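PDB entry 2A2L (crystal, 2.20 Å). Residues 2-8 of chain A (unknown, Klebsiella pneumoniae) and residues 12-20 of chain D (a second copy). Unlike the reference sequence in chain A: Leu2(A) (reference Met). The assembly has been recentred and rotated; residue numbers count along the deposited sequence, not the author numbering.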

# COMPACT_ATOMS: atom_id res chain seq x y z
N LEU A 2 12.56 -17.03 39.52
CA LEU A 2 11.56 -16.00 39.25
C LEU A 2 11.58 -15.61 37.78
O LEU A 2 12.66 -15.36 37.20
CB LEU A 2 11.84 -14.76 40.09
CG LEU A 2 10.91 -14.40 41.25
CD1 LEU A 2 11.72 -13.65 42.30
CD2 LEU A 2 9.77 -13.53 40.74
N MET A 3 10.40 -15.55 37.17
CA MET A 3 10.29 -14.89 35.88
C MET A 3 10.37 -13.37 35.99
O MET A 3 9.65 -12.73 36.77
CB MET A 3 9.08 -15.36 35.05
CG MET A 3 7.71 -15.06 35.62
SD MET A 3 6.46 -15.18 34.32
CE MET A 3 6.46 -16.93 33.92
N ASN A 4 11.30 -12.81 35.22
CA ASN A 4 11.19 -11.43 34.76
C ASN A 4 9.93 -11.26 33.94
O ASN A 4 9.73 -11.91 32.92
CB ASN A 4 12.44 -11.03 33.95
CG ASN A 4 13.08 -9.76 34.49
OD1 ASN A 4 12.49 -9.05 35.30
ND2 ASN A 4 14.30 -9.48 34.03
N LYS A 5 9.05 -10.39 34.42
CA LYS A 5 7.80 -10.13 33.75
C LYS A 5 7.86 -8.81 33.01
O LYS A 5 7.11 -8.59 32.06
CB LYS A 5 6.61 -10.24 34.71
CG LYS A 5 6.37 -9.11 35.69
CD LYS A 5 4.96 -9.28 36.29
CE LYS A 5 4.67 -8.34 37.46
NZ LYS A 5 3.24 -8.42 37.91
N SER A 6 8.78 -7.96 33.44
CA SER A 6 9.18 -6.80 32.66
C SER A 6 10.69 -6.51 32.78
O SER A 6 11.31 -6.84 33.79
CB SER A 6 8.30 -5.59 33.00
OG SER A 6 8.91 -4.74 33.93
N GLN A 7 11.27 -5.91 31.74
CA GLN A 7 12.68 -5.52 31.75
C GLN A 7 12.86 -4.01 31.70
O GLN A 7 11.99 -3.29 31.21
CB GLN A 7 13.43 -6.16 30.58
CG GLN A 7 14.53 -7.11 31.00
CD GLN A 7 15.05 -7.96 29.84
OE1 GLN A 7 16.20 -7.84 29.45
NE2 GLN A 7 14.19 -8.83 29.29
N GLN A 8 14.01 -3.54 32.18
CA GLN A 8 14.33 -2.12 32.18
C GLN A 8 15.24 -1.77 31.01
O GLN A 8 16.27 -2.42 30.81
CB GLN A 8 15.04 -1.73 33.47
CG GLN A 8 14.11 -1.34 34.58
CD GLN A 8 14.53 -1.92 35.93
OE1 GLN A 8 15.66 -2.40 36.09
NE2 GLN A 8 13.63 -1.86 36.91
N ILE D 12 7.11 -4.75 28.87
CA ILE D 12 6.70 -6.14 29.03
C ILE D 12 7.66 -7.11 28.31
O ILE D 12 8.34 -6.73 27.36
CB ILE D 12 5.22 -6.31 28.55
CG1 ILE D 12 4.59 -7.63 29.01
CG2 ILE D 12 5.03 -6.02 27.06
CD1 ILE D 12 3.10 -7.50 29.20
N THR D 13 7.74 -8.34 28.79
CA THR D 13 8.63 -9.34 28.23
C THR D 13 7.81 -10.31 27.36
O THR D 13 6.59 -10.32 27.44
CB THR D 13 9.36 -10.12 29.34
OG1 THR D 13 8.43 -10.43 30.39
CG2 THR D 13 10.51 -9.30 29.92
N LEU D 14 8.48 -11.11 26.54
CA LEU D 14 7.82 -12.24 25.93
C LEU D 14 7.24 -13.20 26.99
O LEU D 14 6.05 -13.52 26.92
CB LEU D 14 8.68 -12.96 24.90
CG LEU D 14 8.07 -14.25 24.31
CD1 LEU D 14 6.75 -14.05 23.55
CD2 LEU D 14 9.08 -15.02 23.47
N ALA D 15 8.04 -13.62 27.97
CA ALA D 15 7.53 -14.53 29.01
C ALA D 15 6.18 -14.13 29.59
O ALA D 15 5.29 -14.98 29.72
CB ALA D 15 8.56 -14.76 30.11
N ALA D 16 6.00 -12.84 29.90
CA ALA D 16 4.73 -12.32 30.40
C ALA D 16 3.59 -12.41 29.39
O ALA D 16 2.43 -12.61 29.78
CB ALA D 16 4.90 -10.88 30.85
N ALA D 17 3.91 -12.25 28.11
CA ALA D 17 2.92 -12.33 27.04
C ALA D 17 2.46 -13.75 26.81
O ALA D 17 1.33 -13.97 26.38
CB ALA D 17 3.47 -11.75 25.75
N GLN D 18 3.35 -14.71 27.09
CA GLN D 18 3.04 -16.11 26.95
C GLN D 18 2.06 -16.57 28.01
O GLN D 18 1.27 -17.48 27.77
CB GLN D 18 4.30 -16.93 27.06
CG GLN D 18 4.99 -17.12 25.74
CD GLN D 18 6.47 -17.20 25.89
OE1 GLN D 18 7.06 -16.40 26.62
NE2 GLN D 18 7.10 -18.16 25.22
N GLN D 19 2.12 -15.94 29.18
CA GLN D 19 1.22 -16.26 30.28
C GLN D 19 -0.19 -15.71 30.03
O GLN D 19 -1.19 -16.44 30.13
CB GLN D 19 1.77 -15.76 31.61
CG GLN D 19 3.00 -16.51 32.12
CD GLN D 19 2.70 -17.94 32.62
OE1 GLN D 19 1.89 -18.15 33.54
NE2 GLN D 19 3.37 -18.92 32.03
N MET D 20 -0.26 -14.42 29.71
CA MET D 20 -1.49 -13.78 29.26
C MET D 20 -2.17 -14.58 28.13
O MET D 20 -3.40 -14.74 28.12
CB MET D 20 -1.24 -12.31 28.84
CG MET D 20 -0.75 -11.39 29.98
SD MET D 20 -0.61 -9.63 29.55
CE MET D 20 0.46 -9.79 28.17

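Thr13(D) organizes this contact. Its OG1 lies 2.8 Å from the carbonyl O of Lys5(A) and 3.2 Å from the carbonyl O of Asn4(A), so a single hydroxyl faces two consecutive backbone acceptors; with one proton to give, the geometry leaves its choice between them open. The backbone adds a weak hydrogen bond, from Thr13(D) N to Lys5(A) O, 3.3 Å long and bent to 142°. The same OG1 also caps its own helix: as the N-cap side chain it accepts a weak bond from Ala16(D) N at 3.5 Å. One oxygen thus serves both the helix start and the neighbouring copy, and the acceptors it meets there are main-chain atoms.

Around this polar centre the chains run antiparallel where they pair. Ser6(A) and Ile12(D) form a non-hydrogen-bonded bridge, their CA atoms 4.4 Å apart, with side chains diverging: Ile12(D) points its CB away, and that of Ser6(A) leaves sideways. The backbones can therefore come close without side chains between them.

The helix's first turn continues the approach with small residues. Ala16(D) directs its CB toward the loop, reaching 3.4 Å from Lys5(A) O, close packing that a methyl group permits. Ala15(D) also faces chain A, its CB 4.2 Å from Asn4(A) O. The methyl of Thr13(D) supplies the apolar counterpart to its hydroxyl, with CG2 3.9 Å from Ser6(A) CA and 3.8 Å from Gln7(A) NE2.

Farther out, longer chains meet. Met3(A) points its CB toward the helix stretch, and its CE lies 3.9 Å from Gln19(D) CG, the terminal methyl of a thioether against the aliphatic part of a glutamine. The rule to read here is economical: a capping threonine for polarity, alanines for proximity, and a longer pair farther along the helix. The two stretches bury 352 Å² between them, both sides summed.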